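Local coordinates for protein beta-1,4-exocellulase (Thermobifida fusca, PDB 4B4H) that probably hydrolyses beta-1,4-linked glucan chains of cellulose as a family 6 cellobiohydrolase, this chain being its catalytic domain, at residues G58-D61 with H62-A66; G149-E152 with L153-Y156; A155-K158 with Q159-G162; F373-C377 with D378-Q382. All coordinates share one frame; numbering follows the deposited sequence.

All four contacts are local and join neighbouring residues of one chain, the family 6 catalytic domain built round a largely parallel sheet. Interaction 1 opens helix 59-70 and stands apart, its centre 34 to 37 Å from those of the other three. Interactions 2 and 3 are the start and the finish of the short helix 152-160, share Ala155 and Tyr156, and have centres about 9 Å apart. Interaction 4 is a loop turn, about 10 Å from interaction 2 between nearest atoms. Interactions 2 and 4 each hold a disulfide cysteine close to predicted site residues: Cys154 lies about 7 Å from Trp191, and Cys377 about 5 Å from Asp359, measured between side chains.

Interaction 1: residues G58-D61 with H62-A66; sequences GLRD and HLEEA
His62 N, Leu63 N, Glu64 N and Glu65 N each find the carbonyl four residues back, on Gly58, Leu59, Arg60 and Asp61, and so form the first turns of helix 59-70. The bond from His62 N to Gly58 O is 2.9 Å long, and that from Glu64 N to Arg60 O, at 170°, is nearly straight. Gly58 sits at the N-cap. Asp61 OD2, three residues on, accepts from its amide, Gly58 N, at 3.2 Å; the torsion about CA-CB (chi1 -78°) sets the carboxylate beside the backbone N and back over the helix start.

On the outer side, Arg60 is modelled in two conformers. In the one described, the extended chain lets Glu64 OE2 settle over one face of the guanidinium, 3.0 Å from Arg60 NH2. OE2 sits above the flat group and not at its rim of N-H bonds, so the salt bridge of this conformer is one of charge. Asp61 OD1 is 4.4 Å from Glu64 OE1.

Inward, Leu59 CG meets Leu63 CD1 at 3.7 Å, and both leucines rest on Ile117 of helix 103-121. His62 brings CD2 to 3.4 Å from Gly58 O, while its ND1 is hydrogen-bonded to Tyr13 OH. Asp61, bonded to the N-cap amide, probably interacts favourably with the helix dipole, and Glu64 may do so less strongly.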
ATOM      1  N   GLY A  58      -1.257  -3.147  21.655  1.00 14.69           N
ATOM      2  CA  GLY A  58      -0.851  -1.821  21.222  1.00 13.43           C
ATOM      3  C   GLY A  58       0.519  -1.892  20.592  1.00 12.91           C
ATOM      4  O   GLY A  58       1.118  -2.978  20.481  1.00 12.08           O
ATOM      5  N   LEU A  59       1.023  -0.732  20.174  1.00 12.13           N
ATOM      6  CA  LEU A  59       2.336  -0.672  19.548  1.00 11.92           C
ATOM      7  C   LEU A  59       3.390  -1.273  20.471  1.00 11.81           C
ATOM      8  O   LEU A  59       4.204  -2.095  20.031  1.00 10.96           O
ATOM      9  CB  LEU A  59       2.722   0.757  19.151  1.00 11.83           C
ATOM     10  CG  LEU A  59       4.085   0.881  18.449  1.00 11.48           C
ATOM     11  CD1 LEU A  59       4.242  -0.048  17.248  1.00 10.93           C
ATOM     12  CD2 LEU A  59       4.369   2.318  18.043  1.00 11.25           C
ATOM     13  N   ARG A  60       3.359  -0.872  21.745  1.00 12.00           N
ATOM     14  CA  ARG A  60       4.314  -1.365  22.734  0.50 12.32           C
ATOM     15  C   ARG A  60       4.244  -2.891  22.810  1.00 12.25           C
ATOM     16  O   ARG A  60       5.265  -3.565  22.788  1.00 11.90           O
ATOM     17  CB  ARG A  60       4.053  -0.726  24.104  0.50 12.44           C
ATOM     18  CG  ARG A  60       4.902  -1.307  25.225  0.50 12.84           C
ATOM     19  CD  ARG A  60       4.821  -0.475  26.492  0.50 13.18           C
ATOM     20  NE  ARG A  60       5.513  -1.125  27.599  0.50 13.46           N
ATOM     21  CZ  ARG A  60       5.012  -2.149  28.280  0.50 13.52           C
ATOM     22  NH1 ARG A  60       3.816  -2.627  27.964  0.50 13.54           N
ATOM     23  NH2 ARG A  60       5.698  -2.694  29.275  0.50 13.81           N
ATOM     24  N   ASP A  61       3.020  -3.417  22.875  1.00 12.63           N
ATOM     25  CA  ASP A  61       2.765  -4.865  22.859  1.00 13.15           C
ATOM     26  C   ASP A  61       3.372  -5.592  21.653  1.00 12.76           C
ATOM     27  O   ASP A  61       4.022  -6.629  21.825  1.00 13.17           O
ATOM     28  CB  ASP A  61       1.259  -5.172  22.917  1.00 14.38           C
ATOM     29  CG  ASP A  61       0.671  -5.039  24.311  1.00 15.41           C
ATOM     30  OD1 ASP A  61       1.387  -5.284  25.309  1.00 15.72           O
ATOM     31  OD2 ASP A  61      -0.535  -4.688  24.399  1.00 16.12           O
ATOM     32  N   HIS A  62       3.154  -5.072  20.438  1.00 11.84           N
ATOM     33  CA  HIS A  62       3.760  -5.683  19.243  1.00 11.42           C
ATOM     34  C   HIS A  62       5.258  -5.579  19.229  1.00 11.16           C
ATOM     35  O   HIS A  62       5.946  -6.476  18.738  1.00 11.33           O
ATOM     36  CB  HIS A  62       3.228  -5.062  17.954  1.00 11.30           C
ATOM     37  CG  HIS A  62       1.828  -5.492  17.595  1.00 11.31           C
ATOM     38  ND1 HIS A  62       1.551  -6.721  17.108  1.00 11.31           N
ATOM     39  CD2 HIS A  62       0.616  -4.809  17.652  1.00 11.41           C
ATOM     40  CE1 HIS A  62       0.231  -6.817  16.856  1.00 11.81           C
ATOM     41  NE2 HIS A  62      -0.344  -5.651  17.205  1.00 11.80           N
ATOM     42  N   LEU A  63       5.793  -4.467  19.726  1.00 10.82           N
ATOM     43  CA  LEU A  63       7.244  -4.282  19.715  1.00 11.08           C
ATOM     44  C   LEU A  63       7.973  -5.215  20.684  1.00 11.39           C
ATOM     45  O   LEU A  63       9.031  -5.764  20.351  1.00 10.90           O
ATOM     46  CB  LEU A  63       7.605  -2.816  19.969  1.00 10.71           C
ATOM     47  CG  LEU A  63       7.133  -1.845  18.878  1.00 10.71           C
ATOM     48  CD1 LEU A  63       7.483  -0.435  19.310  1.00 10.43           C
ATOM     49  CD2 LEU A  63       7.744  -2.173  17.524  1.00 10.73           C
ATOM     50  N   GLU A  64       7.391  -5.392  21.866  1.00 11.98           N
ATOM     51  CA  GLU A  64       7.835  -6.386  22.849  1.00 12.52           C
ATOM     52  C   GLU A  64       7.829  -7.793  22.264  1.00 12.37           C
ATOM     53  O   GLU A  64       8.769  -8.559  22.474  1.00 12.68           O
ATOM     54  CB  GLU A  64       6.973  -6.318  24.113  1.00 13.56           C
ATOM     55  CG  GLU A  64       7.240  -5.072  24.945  1.00 15.32           C
ATOM     56  CD  GLU A  64       6.588  -5.095  26.314  1.00 16.19           C
ATOM     57  OE1 GLU A  64       5.616  -5.851  26.509  1.00 18.02           O
ATOM     58  OE2 GLU A  64       7.044  -4.331  27.195  1.00 17.24           O
ATOM     59  N   GLU A  65       6.773  -8.128  21.526  1.00 12.20           N
ATOM     60  CA  GLU A  65       6.697  -9.432  20.873  1.00 11.92           C
ATOM     61  C   GLU A  65       7.790  -9.568  19.813  1.00 11.52           C
ATOM     62  O   GLU A  65       8.437 -10.623  19.700  1.00 11.09           O
ATOM     63  CB  GLU A  65       5.291  -9.679  20.306  1.00 12.66           C
ATOM     64  CG  GLU A  65       5.100 -11.002  19.560  1.00 13.49           C
ATOM     65  CD  GLU A  65       5.212 -12.248  20.443  1.00 14.18           C
ATOM     66  OE1 GLU A  65       5.388 -12.119  21.672  1.00 15.37           O
ATOM     67  OE2 GLU A  65       5.122 -13.377  19.902  1.00 14.96           O
ATOM     68  N   ALA A  66       8.014  -8.506  19.033  1.00 10.77           N
ATOM     69  CA  ALA A  66       9.093  -8.529  18.042  1.00 10.49           C
ATOM     70  C   ALA A  66      10.480  -8.781  18.666  1.00 10.27           C
ATOM     71  O   ALA A  66      11.302  -9.540  18.117  1.00  9.81           O
ATOM     72  CB  ALA A  66       9.103  -7.248  17.210  1.00 10.38           C
TER

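Interaction 2: residues G149-E152 with L153-Y156; sequences GGTE and LCAY
Thr151 is the N-cap of helix 152-160, its hydroxyl accepting from Cys154 N in a classic side-chain cap. Thr151 OG1 stands 3.1 Å from that amide, and the N-H...O angle is 158°. The chi1 torsion of 64°, which tucks OG1 between the backbone N and the carbonyl carbon, turns the hydroxyl in under the helix end. Beside it the main chain takes over: Ala155 N reaches Thr151 O at 3.1 Å in a practically straight bond, and Tyr156 N binds Glu152 O at 3.0 Å.

One shell further out, the same threonine oxygen is also bonded to the carbonyl of Cys89, which can only accept, so OG1 gives its proton there while taking one from Cys154 N. Cys89 is also the disulfide partner of Cys154, so hydroxyl and sulfur fasten the helix start to one loop residue. That loop includes Asp88, a predicted active-site residue, about 7 Å from Leu153 between side chains. Leu153 packs on Cys89 and Pro100. The cap and the disulfide meet closely: Thr151 OG1 lies just 3.1 Å from Cys154 SG.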
ATOM      1  N   GLY A 149     -13.431  14.178 -11.264  1.00 20.79           N
ATOM      2  CA  GLY A 149     -12.767  13.333 -10.276  1.00 19.64           C
ATOM      3  C   GLY A 149     -12.065  14.128  -9.192  1.00 18.45           C
ATOM      4  O   GLY A 149     -11.694  13.582  -8.156  1.00 18.82           O
ATOM      5  N   GLY A 150     -11.874  15.422  -9.431  1.00 18.22           N
ATOM      6  CA  GLY A 150     -11.337  16.302  -8.397  1.00 17.51           C
ATOM      7  C   GLY A 150     -12.284  16.387  -7.214  1.00 16.74           C
ATOM      8  O   GLY A 150     -13.505  16.324  -7.383  1.00 17.43           O
ATOM      9  N   THR A 151     -11.729  16.497  -6.009  1.00 15.46           N
ATOM     10  CA  THR A 151     -12.556  16.700  -4.823  1.00 14.81           C
ATOM     11  C   THR A 151     -12.195  17.985  -4.088  1.00 14.33           C
ATOM     12  O   THR A 151     -11.025  18.388  -4.038  1.00 13.61           O
ATOM     13  CB  THR A 151     -12.462  15.514  -3.835  1.00 14.64           C
ATOM     14  OG1 THR A 151     -11.125  15.427  -3.335  1.00 14.44           O
ATOM     15  CG2 THR A 151     -12.855  14.183  -4.511  1.00 14.76           C
ATOM     16  N   GLU A 152     -13.204  18.615  -3.498  1.00 13.55           N
ATOM     17  CA  GLU A 152     -13.006  19.831  -2.713  1.00 13.75           C
ATOM     18  C   GLU A 152     -12.130  19.553  -1.493  1.00 12.48           C
ATOM     19  O   GLU A 152     -11.312  20.389  -1.114  1.00 11.97           O
ATOM     20  CB  GLU A 152     -14.352  20.438  -2.324  1.00 15.27           C
ATOM     21  CG  GLU A 152     -15.232  20.694  -3.544  1.00 17.21           C
ATOM     22  CD  GLU A 152     -16.176  21.874  -3.417  1.00 18.31           C
ATOM     23  OE1 GLU A 152     -15.925  22.801  -2.610  1.00 19.46           O
ATOM     24  OE2 GLU A 152     -17.181  21.879  -4.159  1.00 19.79           O
ATOM     25  N   LEU A 153     -12.289  18.376  -0.898  1.00 11.46           N
ATOM     26  CA  LEU A 153     -11.388  17.950   0.169  1.00 10.66           C
ATOM     27  C   LEU A 153      -9.912  17.909  -0.234  1.00 10.35           C
ATOM     28  O   LEU A 153      -9.074  18.447   0.494  1.00  9.66           O
ATOM     29  CB  LEU A 153     -11.816  16.617   0.792  1.00  9.97           C
ATOM     30  CG  LEU A 153     -11.030  16.171   2.034  1.00  9.84           C
ATOM     31  CD1 LEU A 153     -11.049  17.226   3.136  1.00  9.45           C
ATOM     32  CD2 LEU A 153     -11.552  14.846   2.564  1.00  9.72           C
ATOM     33  N   CYS A 154      -9.582  17.280  -1.363  1.00 10.44           N
ATOM     34  CA  CYS A 154      -8.181  17.256  -1.803  1.00 10.47           C
ATOM     35  C   CYS A 154      -7.618  18.652  -2.079  1.00 10.11           C
ATOM     36  O   CYS A 154      -6.509  18.973  -1.635  1.00  9.98           O
ATOM     37  CB  CYS A 154      -7.962  16.348  -3.007  1.00 10.92           C
ATOM     38  SG  CYS A 154      -8.180  14.585  -2.666  1.00 12.92           S
ATOM     39  N   ALA A 155      -8.368  19.475  -2.814  1.00 10.09           N
ATOM     40  CA  ALA A 155      -7.966  20.853  -3.065  1.00 10.14           C
ATOM     41  C   ALA A 155      -7.652  21.590  -1.752  1.00 10.06           C
ATOM     42  O   ALA A 155      -6.623  22.274  -1.638  1.00 10.00           O
ATOM     43  CB  ALA A 155      -9.045  21.584  -3.855  1.00  9.91           C
ATOM     44  N   TYR A 156      -8.518  21.407  -0.752  1.00 10.05           N
ATOM     45  CA  TYR A 156      -8.322  21.997   0.576  1.00  9.90           C
ATOM     46  C   TYR A 156      -7.035  21.541   1.283  1.00  9.41           C
ATOM     47  O   TYR A 156      -6.330  22.355   1.894  1.00  9.04           O
ATOM     48  CB  TYR A 156      -9.525  21.692   1.472  1.00 10.33           C
ATOM     49  CG  TYR A 156      -9.593  22.501   2.742  1.00 10.64           C
ATOM     50  CD1 TYR A 156      -9.991  23.837   2.718  1.00 10.69           C
ATOM     51  CD2 TYR A 156      -9.294  21.923   3.984  1.00 10.84           C
ATOM     52  CE1 TYR A 156     -10.080  24.586   3.888  1.00 10.93           C
ATOM     53  CE2 TYR A 156      -9.382  22.660   5.157  1.00 11.13           C
ATOM     54  CZ  TYR A 156      -9.776  23.985   5.104  1.00 11.14           C
ATOM     55  OH  TYR A 156      -9.852  24.720   6.262  1.00 11.55           O
TER

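Interaction 3: residues A155-K158 with Q159-G162; sequences AYMK and QNGG
Tyr156 and Asn160, one turn apart, turn their flat groups 50° against each other, with Asn160 ND2 3.6 Å from Tyr156 CE2 and approaching the ring obliquely. Both polar ends are held from outside: Tyr156 OH by Asp101 and Asn160 ND2 by the carbonyl of Pro100, so the pair lies against the loop round Pro100. Asn160 carries its amide between its backbone N and carbonyl carbon (chi1 87°), folding it back over the end of the helix.

Met157 lies alongside Asn160, pointing the same way. Bends at chi2 and chi3 curl its chain round to place CE 3.6 Å from Asn160 OD1 and 3.7 Å from Gly162 CA. The methyl therefore lies against the backbone where it turns. At that corner Asn160 OD1 receives a weak bond from Gly162 N, while Met157 O is also close to OD1, both being acceptors.

Gly162 N reaches back to Met157 O at 3.2 Å, in the carbonyl plane. Gly161 N is shared weakly between Met157 O and Lys158 O, the latter bond long. With Gly161 at positive phi (71°), Gly162 N to Met157 O and, nested inside it, Gly161 N to Lys158 O make a Schellman motif, which closes helix 152-160 just as Gly161 serves as N-cap for helix 162-175.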
ATOM      1  N   ALA A 155      -8.368  19.475  -2.814  1.00 10.09           N
ATOM      2  CA  ALA A 155      -7.966  20.853  -3.065  1.00 10.14           C
ATOM      3  C   ALA A 155      -7.652  21.590  -1.752  1.00 10.06           C
ATOM      4  O   ALA A 155      -6.623  22.274  -1.638  1.00 10.00           O
ATOM      5  CB  ALA A 155      -9.045  21.584  -3.855  1.00  9.91           C
ATOM      6  N   TYR A 156      -8.518  21.407  -0.752  1.00 10.05           N
ATOM      7  CA  TYR A 156      -8.322  21.997   0.576  1.00  9.90           C
ATOM      8  C   TYR A 156      -7.035  21.541   1.283  1.00  9.41           C
ATOM      9  O   TYR A 156      -6.330  22.355   1.894  1.00  9.04           O
ATOM     10  CB  TYR A 156      -9.525  21.692   1.472  1.00 10.33           C
ATOM     11  CG  TYR A 156      -9.593  22.501   2.742  1.00 10.64           C
ATOM     12  CD1 TYR A 156      -9.991  23.837   2.718  1.00 10.69           C
ATOM     13  CD2 TYR A 156      -9.294  21.923   3.984  1.00 10.84           C
ATOM     14  CE1 TYR A 156     -10.080  24.586   3.888  1.00 10.93           C
ATOM     15  CE2 TYR A 156      -9.382  22.660   5.157  1.00 11.13           C
ATOM     16  CZ  TYR A 156      -9.776  23.985   5.104  1.00 11.14           C
ATOM     17  OH  TYR A 156      -9.852  24.720   6.262  1.00 11.55           O
ATOM     18  N   MET A 157      -6.763  20.236   1.236  1.00  9.00           N
ATOM     19  CA  MET A 157      -5.557  19.683   1.858  1.00  9.44           C
ATOM     20  C   MET A 157      -4.290  20.144   1.125  1.00  9.67           C
ATOM     21  O   MET A 157      -3.241  20.354   1.750  1.00 10.02           O
ATOM     22  CB  MET A 157      -5.654  18.147   1.938  1.00  8.68           C
ATOM     23  CG  MET A 157      -6.817  17.593   2.777  1.00  8.34           C
ATOM     24  SD  MET A 157      -7.053  18.413   4.388  1.00  7.84           S
ATOM     25  CE  MET A 157      -5.448  18.176   5.136  1.00  7.67           C
ATOM     26  N   LYS A 158      -4.403  20.372  -0.181  1.00 10.28           N
ATOM     27  CA  LYS A 158      -3.292  20.932  -0.961  1.00 10.84           C
ATOM     28  C   LYS A 158      -3.078  22.401  -0.585  1.00 10.68           C
ATOM     29  O   LYS A 158      -1.956  22.839  -0.345  1.00 11.13           O
ATOM     30  CB  LYS A 158      -3.543  20.815  -2.463  1.00 11.20           C
ATOM     31  CG  LYS A 158      -2.607  21.685  -3.291  1.00 11.90           C
ATOM     32  CD  LYS A 158      -2.960  21.687  -4.766  1.00 12.55           C
ATOM     33  CE  LYS A 158      -2.371  22.907  -5.447  1.00 13.09           C
ATOM     34  NZ  LYS A 158      -3.075  23.254  -6.710  1.00 13.77           N
ATOM     35  N   GLN A 159      -4.170  23.152  -0.520  1.00 11.14           N
ATOM     36  CA  GLN A 159      -4.083  24.547  -0.166  1.00 11.54           C
ATOM     37  C   GLN A 159      -3.544  24.744   1.248  1.00 11.16           C
ATOM     38  O   GLN A 159      -2.732  25.635   1.468  1.00 11.88           O
ATOM     39  CB  GLN A 159      -5.451  25.221  -0.339  1.00 11.96           C
ATOM     40  CG  GLN A 159      -5.501  26.699   0.023  1.00 13.05           C
ATOM     41  CD  GLN A 159      -4.829  27.607  -0.995  1.00 13.69           C
ATOM     42  OE1 GLN A 159      -4.779  27.308  -2.192  1.00 14.75           O
ATOM     43  NE2 GLN A 159      -4.340  28.751  -0.521  1.00 14.67           N
ATOM     44  N   ASN A 160      -3.987  23.919   2.201  1.00 10.97           N
ATOM     45  CA  ASN A 160      -3.608  24.124   3.600  1.00 10.86           C
ATOM     46  C   ASN A 160      -2.305  23.421   4.007  1.00 10.65           C
ATOM     47  O   ASN A 160      -1.795  23.633   5.097  1.00 11.17           O
ATOM     48  CB  ASN A 160      -4.799  23.910   4.585  1.00 11.25           C
ATOM     49  CG  ASN A 160      -4.984  22.467   5.040  1.00 11.13           C
ATOM     50  OD1 ASN A 160      -4.338  21.547   4.545  1.00 11.02           O
ATOM     51  ND2 ASN A 160      -5.878  22.273   5.999  1.00 11.18           N
ATOM     52  N   GLY A 161      -1.791  22.589   3.102  1.00 10.20           N
ATOM     53  CA  GLY A 161      -0.514  21.900   3.296  1.00  9.46           C
ATOM     54  C   GLY A 161      -0.574  20.813   4.353  1.00  9.28           C
ATOM     55  O   GLY A 161       0.439  20.471   4.957  1.00  9.52           O
ATOM     56  N   GLY A 162      -1.764  20.264   4.572  1.00  8.39           N
ATOM     57  CA  GLY A 162      -1.977  19.328   5.692  1.00  7.92           C
ATOM     58  C   GLY A 162      -1.281  18.003   5.450  1.00  7.60           C
ATOM     59  O   GLY A 162      -0.647  17.481   6.351  1.00  7.51           O
TER

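Interaction 4: residues F373-C377 with D378-Q382; sequences FDRMC and DPTYQ
Arg375 and Asp378 form the salt bridge of this loop, side by side and pointing the same way. A single oxygen takes both donors: Asp378 OD2 is 2.8 Å from Arg375 NH2 and 3.0 Å from NE, although the hydrogen bonds are bent and weak. The ring edge of Phe373 lies beside the same oxygen, with Phe373 CZ 3.7 Å from Asp378 OD2. A water links Arg375 NH2 onward to Thr380 O.

Among the other hydrogen bonds, Asp378 OD1 accepts from Thr380 N and, at 2.8 Å, from Thr380 OG1, both from the same face of the carboxylate. The first makes an Asx turn inside the type I turn from Asp378 to Tyr381. Asp378 N closes the preceding 3-10 turn on Arg375 O.

Nonpolar contacts centre on Tyr381. Arg375 CB sits over one face in a CH-pi contact, 3.9 Å from the ring centroid, and Met376 SD meets the edge, 3.8 Å from Tyr381 CE2, as a Met-aromatic pair.

Cys377 adds a disulfide to Cys327, next to the predicted substrate residue Trp326. With four donor contacts shared between its two oxygens, from Thr380 to OD1 and from Arg375 to OD2, the buried Asp378 carboxylate is probably kept ionised and probably helps hold the turn.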
ATOM      1  N   PHE A 373     -19.813   4.486   5.191  1.00 16.71           N
ATOM      2  CA  PHE A 373     -19.985   3.578   4.061  1.00 15.41           C
ATOM      3  C   PHE A 373     -19.353   4.149   2.785  1.00 14.67           C
ATOM      4  O   PHE A 373     -19.758   5.197   2.298  1.00 14.89           O
ATOM      5  CB  PHE A 373     -21.482   3.293   3.873  1.00 15.32           C
ATOM      6  CG  PHE A 373     -21.820   2.435   2.685  1.00 15.35           C
ATOM      7  CD1 PHE A 373     -21.058   1.309   2.359  1.00 15.34           C
ATOM      8  CD2 PHE A 373     -22.947   2.730   1.911  1.00 15.16           C
ATOM      9  CE1 PHE A 373     -21.396   0.519   1.271  1.00 15.48           C
ATOM     10  CE2 PHE A 373     -23.291   1.941   0.834  1.00 15.45           C
ATOM     11  CZ  PHE A 373     -22.516   0.835   0.511  1.00 15.43           C
ATOM     12  N   ASP A 374     -18.347   3.454   2.255  1.00 13.50           N
ATOM     13  CA  ASP A 374     -17.671   3.874   1.030  1.00 13.42           C
ATOM     14  C   ASP A 374     -18.151   2.970  -0.098  1.00 13.04           C
ATOM     15  O   ASP A 374     -17.915   1.765  -0.063  1.00 13.26           O
ATOM     16  CB  ASP A 374     -16.144   3.768   1.203  1.00 13.07           C
ATOM     17  CG  ASP A 374     -15.356   4.430   0.064  1.00 13.11           C
ATOM     18  OD1 ASP A 374     -15.695   4.236  -1.122  1.00 12.22           O
ATOM     19  OD2 ASP A 374     -14.351   5.119   0.366  1.00 13.51           O
ATOM     20  N   ARG A 375     -18.821   3.557  -1.091  1.00 13.03           N
ATOM     21  CA  ARG A 375     -19.493   2.774  -2.128  1.00 12.26           C
ATOM     22  C   ARG A 375     -18.523   2.052  -3.069  1.00 11.47           C
ATOM     23  O   ARG A 375     -18.915   1.103  -3.738  1.00 10.93           O
ATOM     24  CB  ARG A 375     -20.525   3.616  -2.892  1.00 13.44           C
ATOM     25  CG  ARG A 375     -21.789   3.908  -2.088  1.00 14.24           C
ATOM     26  CD  ARG A 375     -23.006   4.042  -2.985  1.00 14.60           C
ATOM     27  NE  ARG A 375     -23.283   2.788  -3.691  1.00 15.77           N
ATOM     28  CZ  ARG A 375     -24.319   2.587  -4.500  1.00 15.85           C
ATOM     29  NH1 ARG A 375     -25.215   3.547  -4.704  1.00 16.28           N
ATOM     30  NH2 ARG A 375     -24.472   1.410  -5.090  1.00 16.00           N
ATOM     31  N   MET A 376     -17.254   2.451  -3.081  1.00 10.57           N
ATOM     32  CA  MET A 376     -16.245   1.667  -3.808  1.00  9.99           C
ATOM     33  C   MET A 376     -16.088   0.227  -3.277  1.00  9.85           C
ATOM     34  O   MET A 376     -15.512  -0.628  -3.957  1.00  9.81           O
ATOM     35  CB  MET A 376     -14.914   2.418  -3.903  1.00 10.05           C
ATOM     36  CG  MET A 376     -14.856   3.393  -5.086  1.00 10.20           C
ATOM     37  SD  MET A 376     -15.073   2.668  -6.744  1.00 10.71           S
ATOM     38  CE  MET A 376     -13.447   1.979  -7.034  1.00  9.79           C
ATOM     39  N   CYS A 377     -16.618  -0.045  -2.087  1.00  9.56           N
ATOM     40  CA  CYS A 377     -16.627  -1.397  -1.518  1.00  9.50           C
ATOM     41  C   CYS A 377     -17.927  -2.144  -1.791  1.00  9.91           C
ATOM     42  O   CYS A 377     -18.076  -3.323  -1.433  1.00 10.19           O
ATOM     43  CB  CYS A 377     -16.386  -1.328  -0.021  1.00  9.51           C
ATOM     44  SG  CYS A 377     -14.683  -0.866   0.312  1.00  9.70           S
ATOM     45  N   ASP A 378     -18.861  -1.443  -2.410  1.00 10.17           N
ATOM     46  CA  ASP A 378     -20.204  -1.944  -2.675  1.00 10.69           C
ATOM     47  C   ASP A 378     -20.187  -2.602  -4.058  1.00 10.39           C
ATOM     48  O   ASP A 378     -19.863  -1.949  -5.050  1.00  9.65           O
ATOM     49  CB  ASP A 378     -21.177  -0.752  -2.609  1.00 11.55           C
ATOM     50  CG  ASP A 378     -22.617  -1.093  -2.988  1.00 12.25           C
ATOM     51  OD1 ASP A 378     -22.969  -2.277  -3.254  1.00 12.83           O
ATOM     52  OD2 ASP A 378     -23.411  -0.123  -2.997  1.00 12.56           O
ATOM     53  N   PRO A 379     -20.498  -3.913  -4.124  1.00 10.35           N
ATOM     54  CA  PRO A 379     -20.450  -4.603  -5.412  1.00 10.45           C
ATOM     55  C   PRO A 379     -21.294  -3.914  -6.484  1.00 10.60           C
ATOM     56  O   PRO A 379     -20.905  -3.892  -7.646  1.00 10.36           O
ATOM     57  CB  PRO A 379     -21.036  -5.984  -5.119  1.00 10.32           C
ATOM     58  CG  PRO A 379     -21.212  -6.088  -3.653  1.00 10.60           C
ATOM     59  CD  PRO A 379     -20.731  -4.832  -2.999  1.00 10.34           C
ATOM     60  N   THR A 380     -22.414  -3.321  -6.066  1.00 10.90           N
ATOM     61  CA  THR A 380     -23.393  -2.757  -6.990  1.00 11.28           C
ATOM     62  C   THR A 380     -23.033  -1.358  -7.491  1.00 11.06           C
ATOM     63  O   THR A 380     -23.655  -0.854  -8.427  1.00 10.90           O
ATOM     64  CB  THR A 380     -24.804  -2.674  -6.348  1.00 11.49           C
ATOM     65  OG1 THR A 380     -24.794  -1.667  -5.337  1.00 11.73           O
ATOM     66  CG2 THR A 380     -25.226  -3.995  -5.726  1.00 11.73           C
ATOM     67  N   TYR A 381     -22.059  -0.709  -6.862  1.00 10.84           N
ATOM     68  CA  TYR A 381     -21.669   0.648  -7.258  1.00 11.08           C
ATOM     69  C   TYR A 381     -21.145   0.709  -8.700  1.00 11.08           C
ATOM     70  O   TYR A 381     -20.382  -0.149  -9.139  1.00 11.13           O
ATOM     71  CB  TYR A 381     -20.640   1.201  -6.269  1.00 10.76           C
ATOM     72  CG  TYR A 381     -20.207   2.635  -6.504  1.00 11.05           C
ATOM     73  CD1 TYR A 381     -21.135   3.688  -6.429  1.00 11.09           C
ATOM     74  CD2 TYR A 381     -18.875   2.950  -6.773  1.00 11.09           C
ATOM     75  CE1 TYR A 381     -20.738   5.004  -6.628  1.00 11.21           C
ATOM     76  CE2 TYR A 381     -18.466   4.267  -6.963  1.00 11.14           C
ATOM     77  CZ  TYR A 381     -19.406   5.287  -6.900  1.00 11.31           C
ATOM     78  OH  TYR A 381     -19.006   6.586  -7.097  1.00 11.27           O
ATOM     79  N   GLN A 382     -21.583   1.720  -9.442  1.00 11.38           N
ATOM     80  CA  GLN A 382     -21.278   1.826 -10.860  1.00 11.54           C
ATOM     81  C   GLN A 382     -20.124   2.781 -11.152  1.00 11.33           C
ATOM     82  O   GLN A 382     -19.883   3.146 -12.304  1.00 11.32           O
ATOM     83  CB  GLN A 382     -22.544   2.162 -11.673  1.00 12.35           C
ATOM     84  CG  GLN A 382     -23.541   1.010 -11.798  1.00 13.12           C
ATOM     85  CD  GLN A 382     -22.957  -0.254 -12.431  1.00 13.20           C
ATOM     86  OE1 GLN A 382     -21.929  -0.223 -13.116  1.00 13.84           O
ATOM     87  NE2 GLN A 382     -23.623  -1.373 -12.211  1.00 13.66           N
TER
HETATM   88  O   HOH W   1     -25.768   0.972  -7.942  1.00 17.97           O